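Local atomic coordinates of tripartite motif-containing protein 65 (Homo sapiens, PDB entry 7JL4), a protein that acts as an E3 ubiquitin ligase in innate immunity, autophagy and inflammation, the present chain being its C-terminal PRY-SPRY domain. Residues 88-93 / 169-174. Sequence-based numbering, arbitrary orientation.
Sequences VSYPQL and LFNQPL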
# COMPACT_ATOMS: atom_id res chain seq x y z
N VAL A 88 1.94 1.30 -5.37
CA VAL A 88 2.50 2.60 -5.74
C VAL A 88 1.96 2.97 -7.11
O VAL A 88 1.60 2.10 -7.92
CB VAL A 88 4.04 2.57 -5.75
CG1 VAL A 88 4.56 2.39 -4.32
CG2 VAL A 88 4.54 1.49 -6.67
N SER A 89 1.89 4.28 -7.40
CA SER A 89 1.38 4.75 -8.68
C SER A 89 2.13 5.98 -9.14
O SER A 89 2.66 6.75 -8.34
CB SER A 89 -0.11 5.14 -8.61
OG SER A 89 -0.28 6.28 -7.77
N TYR A 90 2.11 6.19 -10.46
CA TYR A 90 2.48 7.45 -11.06
C TYR A 90 1.40 8.48 -10.72
O TYR A 90 0.30 8.10 -10.29
CB TYR A 90 2.60 7.30 -12.57
CG TYR A 90 3.77 6.46 -13.03
CD1 TYR A 90 4.96 6.38 -12.28
CD2 TYR A 90 3.70 5.77 -14.24
CE1 TYR A 90 6.06 5.61 -12.73
CE2 TYR A 90 4.77 5.02 -14.71
CZ TYR A 90 5.93 4.92 -13.96
OH TYR A 90 6.95 4.15 -14.49
N PRO A 91 1.67 9.77 -10.93
CA PRO A 91 0.67 10.80 -10.62
C PRO A 91 -0.65 10.69 -11.39
O PRO A 91 -1.63 11.31 -10.98
CB PRO A 91 1.39 12.11 -10.97
CG PRO A 91 2.86 11.79 -10.84
CD PRO A 91 2.99 10.36 -11.28
N GLN A 92 -0.71 9.97 -12.51
CA GLN A 92 -1.92 10.01 -13.34
C GLN A 92 -3.01 9.03 -12.89
O GLN A 92 -4.03 8.92 -13.58
CB GLN A 92 -1.59 9.74 -14.80
N LEU A 93 -2.83 8.34 -11.77
CA LEU A 93 -3.79 7.32 -11.38
C LEU A 93 -5.18 7.95 -11.24
O LEU A 93 -5.33 8.94 -10.51
CB LEU A 93 -3.38 6.66 -10.07
CG LEU A 93 -4.29 5.53 -9.58
CD1 LEU A 93 -4.21 4.32 -10.52
CD2 LEU A 93 -3.93 5.11 -8.15
N LEU A 169 11.09 0.09 -15.51
CA LEU A 169 11.93 1.29 -15.68
C LEU A 169 11.08 2.49 -15.31
O LEU A 169 10.51 3.18 -16.16
CB LEU A 169 12.46 1.36 -17.10
CG LEU A 169 13.31 0.15 -17.50
CD1 LEU A 169 14.15 0.46 -18.72
CD2 LEU A 169 14.21 -0.30 -16.34
N PHE A 170 10.97 2.74 -14.00
CA PHE A 170 10.07 3.78 -13.49
C PHE A 170 10.48 5.15 -14.03
O PHE A 170 11.64 5.54 -13.92
CB PHE A 170 10.10 3.78 -11.96
CG PHE A 170 9.60 2.51 -11.34
CD1 PHE A 170 8.25 2.16 -11.41
CD2 PHE A 170 10.47 1.66 -10.68
CE1 PHE A 170 7.77 0.98 -10.82
CE2 PHE A 170 10.02 0.46 -10.10
CZ PHE A 170 8.66 0.12 -10.17
N ASN A 171 9.53 5.88 -14.63
CA ASN A 171 9.86 7.12 -15.34
C ASN A 171 9.13 8.36 -14.81
O ASN A 171 9.20 9.42 -15.45
CB ASN A 171 9.60 6.98 -16.84
CG ASN A 171 8.13 6.77 -17.19
OD1 ASN A 171 7.24 6.87 -16.34
ND2 ASN A 171 7.87 6.51 -18.46
N GLN A 172 8.46 8.25 -13.68
CA GLN A 172 7.84 9.34 -12.94
C GLN A 172 7.98 8.99 -11.47
O GLN A 172 8.22 7.82 -11.13
CB GLN A 172 6.35 9.50 -13.29
CG GLN A 172 6.10 10.39 -14.48
CD GLN A 172 4.65 10.47 -14.86
OE1 GLN A 172 4.05 9.50 -15.33
NE2 GLN A 172 4.06 11.63 -14.62
N PRO A 173 7.84 9.98 -10.58
CA PRO A 173 7.80 9.68 -9.14
C PRO A 173 6.65 8.75 -8.78
O PRO A 173 5.57 8.82 -9.38
CB PRO A 173 7.60 11.05 -8.49
CG PRO A 173 8.19 12.03 -9.50
CD PRO A 173 7.79 11.43 -10.85
N LEU A 174 6.88 7.89 -7.79
CA LEU A 174 5.90 6.91 -7.33
C LEU A 174 5.36 7.32 -5.97
O LEU A 174 6.13 7.63 -5.05
CB LEU A 174 6.50 5.51 -7.21
CG LEU A 174 6.92 4.88 -8.52
CD1 LEU A 174 7.90 3.78 -8.21
CD2 LEU A 174 5.68 4.30 -9.21
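Tyr90 reaches across to the loop 169-174, where its OH accepts a hydrogen bond from the backbone N of Asn171 (3.1 Å, 157° at the hydrogen). Tyr90 CG stands anti to the carbonyl carbon (chi1 -69°), beside the backbone N; farther out, Tyr90 CD1 lies 3.6 Å from Gln172 CB. The side chain of Asn171 crosses that of Tyr90 at about a right angle, its amide turned 33° from the ring plane and its OD1 3.3 Å from Tyr90 CZ. The Gln172 side chain, extended beyond CG, slants across that of Tyr90, with OE1 near Tyr90 CB and CG and NE2 3.7 Å from Pro91 CD. In the SPRY beta-sandwich, strand 84-89 ends here beside its antiparallel neighbour 175-180, and the loop crosses to it from strand 161-167 of the other sheet. Leu174 CD2 packs 3.8 Å from Tyr90 CD1 and also meets Val88 CG2, while its CD1 lies over one face of the Phe170 ring, offset toward the rim. Trp112 makes edge-to-face contacts with the rings of both Tyr90 and Phe170. Leu174 CA directs a C-H at Ser89 O (3.4 Å), whereas the buried Pro173 O, at the Tyr90 ring edge, has no polar partner.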